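Local coordinates for tannase (Fusobacterium nucleatum subsp. nucleatum ATCC 25586, PDB 6YQ4), which is thought to hydrolyse gallotannins, as a tannase related to the alpha/beta-hydrolase esterases, and carries a bound magnesium ion, at residues Leu257-Asp260 with Glu261-Ile264; Phe356-Asp360 with Ala361-Glu365; Phe382-Asp385 with Ile386-Ala390. All coordinates share one frame; numbering follows the deposited sequence.

Contact 1 of 3, residues Leu257-Asp260 with Glu261-Ile264; sequences LTND and EINI
Thr258 and Glu261 form a capping box that starts helix 259-279, with Thr258 at the N-cap and Glu261 three residues on. In one direction Glu261 N donates to Thr258 OG1 at 3.2 Å, fairly straight at 160°. In the other, Glu261 OE1 turns back to receive the N-H of Thr258; the modelled N to OE1 separation of 2.5 Å is very short, and its exact value should be taken with caution. With chi1 at 65°, Thr258 OG1 is tucked between its own backbone N and carbonyl carbon, and from there it faces the first turn. The glutamate slants across the Thr258 side chain: its CG lies beside its own backbone N, and the chain, extended beyond CG (chi2 170°), carries the carboxylate to the Thr258 N-H, close to Leu257. Thr258 O also takes the first i to i+4 bond of the helix, from Ile262 N at 3.0 Å, and the same pattern continues from Asn263 N to Asn259 O and from Ile264 N to Asp260 O. Leu257 and Ile262 flank the box as a hydrophobic staple: Leu257 CB comes within 4.0 Å of Ile262 CG1. Both also touch Asn227, which pairs with the Leu257 backbone, while Leu257 is buried further against Arg349 and Pro353. The leucine and glutamate side chains cross at about a right angle, Leu257 CD2 lying 3.5 Å from Glu261 OE1 as modelled.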
loop_
_atom_site.group_PDB
_atom_site.type_symbol
_atom_site.label_atom_id
_atom_site.label_comp_id
_atom_site.label_asym_id
_atom_site.label_seq_id
_atom_site.Cartn_x
_atom_site.Cartn_y
_atom_site.Cartn_z
ATOM N N LEU A 257 -3.592 22.974 -15.996
ATOM C CA LEU A 257 -3.146 22.027 -17.011
ATOM C C LEU A 257 -2.946 22.706 -18.365
ATOM O O LEU A 257 -3.793 23.480 -18.819
ATOM C CB LEU A 257 -4.162 20.890 -17.151
ATOM C CG LEU A 257 -4.347 19.837 -16.051
ATOM C CD1 LEU A 257 -5.211 18.641 -16.557
ATOM C CD2 LEU A 257 -3.003 19.361 -15.539
ATOM N N THR A 258 -1.829 22.397 -19.018
ATOM C CA THR A 258 -1.613 22.905 -20.360
ATOM C C THR A 258 -2.567 22.223 -21.335
ATOM O O THR A 258 -3.244 21.243 -21.008
ATOM C CB THR A 258 -0.175 22.675 -20.801
ATOM O OG1 THR A 258 0.057 21.265 -20.890
ATOM C CG2 THR A 258 0.773 23.285 -19.796
ATOM N N ASN A 259 -2.608 22.749 -22.561
ATOM C CA ASN A 259 -3.512 22.180 -23.553
ATOM C C ASN A 259 -3.130 20.748 -23.907
ATOM O O ASN A 259 -4.009 19.906 -24.122
ATOM C CB ASN A 259 -3.541 23.055 -24.794
ATOM C CG ASN A 259 -4.663 24.054 -24.748
ATOM O OD1 ASN A 259 -5.706 23.801 -24.136
ATOM N ND2 ASN A 259 -4.473 25.186 -25.402
ATOM N N ASP A 260 -1.827 20.454 -23.966
ATOM C CA ASP A 260 -1.397 19.088 -24.239
ATOM C C ASP A 260 -1.749 18.172 -23.088
ATOM O O ASP A 260 -2.134 17.013 -23.298
ATOM C CB ASP A 260 0.110 19.041 -24.503
ATOM C CG ASP A 260 0.447 19.260 -25.959
ATOM O OD1 ASP A 260 -0.356 18.853 -26.831
ATOM O OD2 ASP A 260 1.526 19.838 -26.227
ATOM N N GLU A 261 -1.611 18.669 -21.858
ATOM C CA GLU A 261 -2.013 17.877 -20.703
ATOM C C GLU A 261 -3.485 17.515 -20.778
ATOM O O GLU A 261 -3.877 16.410 -20.376
ATOM C CB GLU A 261 -1.733 18.630 -19.407
ATOM C CG GLU A 261 -0.306 18.565 -18.962
ATOM C CD GLU A 261 -0.032 19.515 -17.807
ATOM O OE1 GLU A 261 -0.597 20.623 -17.800
ATOM O OE2 GLU A 261 0.764 19.163 -16.918
ATOM N N ILE A 262 -4.316 18.431 -21.282
ATOM C CA ILE A 262 -5.746 18.155 -21.366
ATOM C C ILE A 262 -6.027 17.112 -22.441
ATOM O O ILE A 262 -6.842 16.197 -22.237
ATOM C CB ILE A 262 -6.526 19.457 -21.610
ATOM C CG1 ILE A 262 -6.581 20.281 -20.323
ATOM C CG2 ILE A 262 -7.932 19.163 -22.177
ATOM C CD1 ILE A 262 -7.115 21.668 -20.548
ATOM N N ASN A 263 -5.331 17.197 -23.585
ATOM C CA ASN A 263 -5.534 16.159 -24.593
ATOM C C ASN A 263 -5.079 14.789 -24.086
ATOM O O ASN A 263 -5.732 13.772 -24.362
ATOM C CB ASN A 263 -4.833 16.514 -25.912
ATOM C CG ASN A 263 -5.157 15.506 -27.025
ATOM O OD1 ASN A 263 -6.333 15.233 -27.312
ATOM N ND2 ASN A 263 -4.120 14.959 -27.656
ATOM N N ILE A 264 -3.979 14.742 -23.325
ATOM C CA ILE A 264 -3.520 13.472 -22.766
ATOM C C ILE A 264 -4.554 12.912 -21.792
ATOM O O ILE A 264 -4.854 11.713 -21.796
ATOM C CB ILE A 264 -2.143 13.654 -22.095
ATOM C CG1 ILE A 264 -1.056 13.866 -23.148
ATOM C CG2 ILE A 264 -1.799 12.478 -21.217
ATOM C CD1 ILE A 264 0.161 14.562 -22.597
#

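Contact 2 of 3, residues Phe356-Asp360 with Ala361-Glu365; sequences FDSLD and ASSGE
Phe356 and Ser363 tie together the two ends of a surface loop that doubles back just before helix 364-368. Ser363 OG donates to Phe356 O at 2.6 Å, in the carbonyl plane, and Ser363 CB lies 3.4 Å from Ser358 OG. Between them the chain reverses through a type I beta turn from Ser358 to Ala361, whose closing bond, Ala361 N to Ser358 O, is 2.9 Å long. On the exposed side, Ser362 OG donates to Asp360 OD1 at 2.8 Å, approaching on the syn side but 31° out of the carboxylate plane. Asp360 CG sits between its own N and carbonyl carbon (chi1 67°), which brings the carboxylate round to that hydroxyl. A water donates to Ser362 OG at 3.0 Å and bridges it to Ser358 OG. Farther along, Glu365 bends at chi2 and sets OE2 3.7 Å from Phe356 CD2, with ring and carboxylate planes 66° apart; its OE1 hydrogen-bonds a glycerol, probably from the crystallisation liquor, and the side chain lies near, without touching, what may be a Ser-His-Asp triad. Ser363 OG also accepts from Asn366 N, making this a classic serine N-cap led into by a beta turn.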
loop_
_atom_site.group_PDB
_atom_site.type_symbol
_atom_site.label_atom_id
_atom_site.label_comp_id
_atom_site.label_asym_id
_atom_site.label_seq_id
_atom_site.Cartn_x
_atom_site.Cartn_y
_atom_site.Cartn_z
ATOM N N PHE A 356 1.082 8.631 -13.075
ATOM C CA PHE A 356 2.054 7.635 -12.630
ATOM C C PHE A 356 3.155 7.375 -13.652
ATOM O O PHE A 356 4.341 7.442 -13.301
ATOM C CB PHE A 356 1.335 6.324 -12.253
ATOM C CG PHE A 356 0.374 6.490 -11.111
ATOM C CD1 PHE A 356 -0.923 6.939 -11.341
ATOM C CD2 PHE A 356 0.781 6.271 -9.809
ATOM C CE1 PHE A 356 -1.792 7.152 -10.309
ATOM C CE2 PHE A 356 -0.098 6.473 -8.763
ATOM C CZ PHE A 356 -1.392 6.910 -9.015
ATOM N N ASP A 357 2.820 7.098 -14.920
ATOM C CA ASP A 357 3.850 6.946 -15.955
ATOM C C ASP A 357 4.003 8.261 -16.729
ATOM O O ASP A 357 3.426 8.440 -17.814
ATOM C CB ASP A 357 3.537 5.782 -16.889
ATOM C CG ASP A 357 4.746 5.392 -17.733
ATOM O OD1 ASP A 357 5.784 6.077 -17.554
ATOM O OD2 ASP A 357 4.680 4.422 -18.542
ATOM N N SER A 358 4.817 9.178 -16.174
ATOM C CA SER A 358 5.072 10.487 -16.786
ATOM C C SER A 358 5.853 10.373 -18.088
ATOM O O SER A 358 6.708 9.503 -18.249
ATOM C CB SER A 358 5.875 11.400 -15.854
ATOM O OG SER A 358 5.501 11.241 -14.510
ATOM N N LEU A 359 5.599 11.325 -18.992
ATOM C CA LEU A 359 6.220 11.315 -20.317
ATOM C C LEU A 359 7.733 11.533 -20.279
ATOM O O LEU A 359 8.425 11.127 -21.218
ATOM C CB LEU A 359 5.578 12.376 -21.211
ATOM C CG LEU A 359 4.148 12.078 -21.637
ATOM C CD1 LEU A 359 3.762 12.952 -22.792
ATOM C CD2 LEU A 359 3.988 10.614 -21.988
ATOM N N ASP A 360 8.262 12.180 -19.244
ATOM C CA ASP A 360 9.705 12.315 -19.075
ATOM C C ASP A 360 10.275 11.297 -18.084
ATOM O O ASP A 360 11.429 11.436 -17.668
ATOM C CB ASP A 360 10.056 13.739 -18.634
ATOM C CG ASP A 360 9.555 14.062 -17.236
ATOM O OD1 ASP A 360 8.598 13.407 -16.777
ATOM O OD2 ASP A 360 10.107 14.987 -16.602
ATOM N N ALA A 361 9.472 10.303 -17.674
ATOM C CA ALA A 361 9.920 9.183 -16.833
ATOM C C ALA A 361 10.407 9.641 -15.461
ATOM O O ALA A 361 11.318 9.052 -14.890
ATOM C CB ALA A 361 11.011 8.357 -17.530
ATOM N N SER A 362 9.791 10.672 -14.895
ATOM C CA SER A 362 10.316 11.327 -13.705
ATOM C C SER A 362 9.507 11.057 -12.448
ATOM O O SER A 362 9.901 11.514 -11.370
ATOM C CB SER A 362 10.363 12.842 -13.930
ATOM O OG SER A 362 9.030 13.333 -14.037
ATOM N N SER A 363 8.378 10.368 -12.552
ATOM C CA SER A 363 7.628 10.062 -11.357
ATOM C C SER A 363 8.425 9.099 -10.489
ATOM O O SER A 363 9.383 8.458 -10.943
ATOM C CB SER A 363 6.258 9.469 -11.708
ATOM O OG SER A 363 6.297 8.055 -11.686
ATOM N N GLY A 364 8.025 9.016 -9.220
ATOM C CA GLY A 364 8.631 8.040 -8.340
ATOM C C GLY A 364 8.394 6.622 -8.814
ATOM O O GLY A 364 9.239 5.741 -8.607
ATOM N N GLU A 365 7.228 6.374 -9.440
ATOM C CA GLU A 365 6.917 5.037 -9.959
ATOM C C GLU A 365 7.763 4.717 -11.192
ATOM O O GLU A 365 8.213 3.582 -11.362
ATOM C CB GLU A 365 5.428 4.922 -10.297
ATOM C CG GLU A 365 4.491 4.795 -9.094
ATOM C CD GLU A 365 4.344 6.092 -8.302
ATOM O OE1 GLU A 365 4.312 6.014 -7.050
ATOM O OE2 GLU A 365 4.261 7.183 -8.923
HETATM O O HOH W 1 6.384 13.573 -12.660
#

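Contact 3 of 3, residues Phe382-Asp385 with Ile386-Ala390; sequences FSFD and INNKA
Four successive i to i+4 bonds join Phe382-Asp385 to Ile386-Lys389 as regular alpha-helix, the shortest of them 2.7 Å from Asn388 N to Phe384 O. Two pairs of side chains, the partners of each four residues apart, follow the same spacing. Phe384 has CG anti to its backbone N (chi1 173°), and the ring swings out where Asn388 CB lies over one face, offset toward the rim. This CH-pi contact measures 4.3 Å from Asn388 CB to the Phe384 ring centroid, 24° off the normal. The Asn388 amide is nearly parallel to the ring, their planes 14° apart. At the ring edge, in plane, comes Asp385 OD1, a placement that probably suits the slightly positive ring hydrogens; the other oxygen, OD2, makes a salt bridge with Lys381. The second pair is purely apolar: Phe382 and Ile386 lie side by side and point the same way, with Ile386 CD1 3.6 Å from Phe382 CE2. Lys389 leads outward to a salt bridge with Asp393. Ser383 and Asn387 turn their polar ends to the 356-360 loop, bonding to backbone oxygens of Asp357 and Leu359. Helix 381-394 thus rests on that loop, while Phe384 meets Pro410 and Met412 and Phe382 packs on Ile264, Lys267 and Leu268 of helix 259-279.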
loop_
_atom_site.group_PDB
_atom_site.type_symbol
_atom_site.label_atom_id
_atom_site.label_comp_id
_atom_site.label_asym_id
_atom_site.label_seq_id
_atom_site.Cartn_x
_atom_site.Cartn_y
_atom_site.Cartn_z
ATOM N N PHE A 382 1.131 3.398 -23.060
ATOM C CA PHE A 382 0.666 4.716 -23.484
ATOM C C PHE A 382 1.809 5.742 -23.474
ATOM O O PHE A 382 2.055 6.427 -24.472
ATOM C CB PHE A 382 -0.500 5.171 -22.594
ATOM C CG PHE A 382 -0.925 6.585 -22.848
ATOM C CD1 PHE A 382 -1.856 6.869 -23.837
ATOM C CD2 PHE A 382 -0.357 7.641 -22.137
ATOM C CE1 PHE A 382 -2.222 8.188 -24.116
ATOM C CE2 PHE A 382 -0.702 8.970 -22.406
ATOM C CZ PHE A 382 -1.638 9.245 -23.392
ATOM N N SER A 383 2.495 5.872 -22.342
ATOM C CA SER A 383 3.594 6.816 -22.231
ATOM C C SER A 383 4.780 6.383 -23.077
ATOM O O SER A 383 5.457 7.230 -23.673
ATOM C CB SER A 383 3.993 6.965 -20.766
ATOM O OG SER A 383 2.852 7.312 -19.993
ATOM N N PHE A 384 5.039 5.077 -23.160
ATOM C CA PHE A 384 6.148 4.614 -23.985
ATOM C C PHE A 384 5.919 4.966 -25.451
ATOM O O PHE A 384 6.797 5.549 -26.103
ATOM C CB PHE A 384 6.355 3.108 -23.805
ATOM C CG PHE A 384 7.369 2.514 -24.754
ATOM C CD1 PHE A 384 8.724 2.541 -24.452
ATOM C CD2 PHE A 384 6.969 1.935 -25.959
ATOM C CE1 PHE A 384 9.672 2.005 -25.334
ATOM C CE2 PHE A 384 7.912 1.400 -26.849
ATOM C CZ PHE A 384 9.272 1.439 -26.529
ATOM N N ASP A 385 4.729 4.642 -25.980
ATOM C CA ASP A 385 4.452 4.872 -27.402
ATOM C C ASP A 385 4.515 6.350 -27.758
ATOM O O ASP A 385 4.927 6.705 -28.869
ATOM C CB ASP A 385 3.073 4.325 -27.804
ATOM C CG ASP A 385 3.023 2.800 -27.899
ATOM O OD1 ASP A 385 4.034 2.117 -27.646
ATOM O OD2 ASP A 385 1.942 2.276 -28.231
ATOM N N ILE A 386 4.054 7.233 -26.866
ATOM C CA ILE A 386 4.187 8.663 -27.148
ATOM C C ILE A 386 5.647 9.007 -27.388
ATOM O O ILE A 386 5.999 9.650 -28.386
ATOM C CB ILE A 386 3.607 9.515 -26.006
ATOM C CG1 ILE A 386 2.086 9.548 -26.042
ATOM C CG2 ILE A 386 4.117 10.932 -26.123
ATOM C CD1 ILE A 386 1.514 10.393 -24.917
ATOM N N ASN A 387 6.523 8.559 -26.489
ATOM C CA ASN A 387 7.934 8.910 -26.598
ATOM C C ASN A 387 8.599 8.173 -27.755
ATOM O O ASN A 387 9.429 8.744 -28.476
ATOM C CB ASN A 387 8.637 8.624 -25.272
ATOM C CG ASN A 387 8.352 9.696 -24.231
ATOM O OD1 ASN A 387 8.387 10.886 -24.529
ATOM N ND2 ASN A 387 8.038 9.276 -23.016
ATOM N N ASN A 388 8.233 6.909 -27.950
ATOM C CA ASN A 388 8.782 6.127 -29.051
ATOM C C ASN A 388 8.429 6.738 -30.409
ATOM O O ASN A 388 9.264 6.774 -31.323
ATOM C CB ASN A 388 8.267 4.691 -28.931
ATOM C CG ASN A 388 8.928 3.748 -29.894
ATOM O OD1 ASN A 388 10.125 3.489 -29.803
ATOM N ND2 ASN A 388 8.146 3.203 -30.813
ATOM N N LYS A 389 7.194 7.227 -30.561
ATOM C CA LYS A 389 6.798 7.871 -31.811
ATOM C C LYS A 389 7.566 9.170 -32.015
ATOM O O LYS A 389 7.954 9.502 -33.139
ATOM C CB LYS A 389 5.282 8.115 -31.814
ATOM C CG LYS A 389 4.802 9.415 -32.460
ATOM C CD LYS A 389 4.574 9.241 -33.961
ATOM C CE LYS A 389 3.563 10.245 -34.524
ATOM N NZ LYS A 389 3.894 11.661 -34.187
ATOM N N ALA A 390 7.812 9.904 -30.929
ATOM C CA ALA A 390 8.586 11.133 -31.021
ATOM C C ALA A 390 10.027 10.852 -31.421
ATOM O O ALA A 390 10.632 11.629 -32.168
ATOM C CB ALA A 390 8.532 11.876 -29.691
#

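How the contacts relate
The three contacts come in series along the chain, all on the same side of its centre and away from the magnesium site. Contact 1 opens helix 259-279, contact 2 leads into helix 364-368, and contact 3 lies in helix 381-394, the next helix after it. Centres are about 16 Å apart from contact 1 to either of the others and about 13 Å between contacts 2 and 3. Ile264 joins all three: its CD1 is 3.9 Å from Leu359 CD1, and its CG2 is 3.9 Å from Phe382 CE2. Leu359 CD2 also meets Ile386 CD1 at 3.8 Å. Ile264, Leu359, Phe382 and Ile386 thus make one apolar junction, joining the first turns of helices 259-279 and 381-394 to the 356-360 loop, three separate parts of the chain.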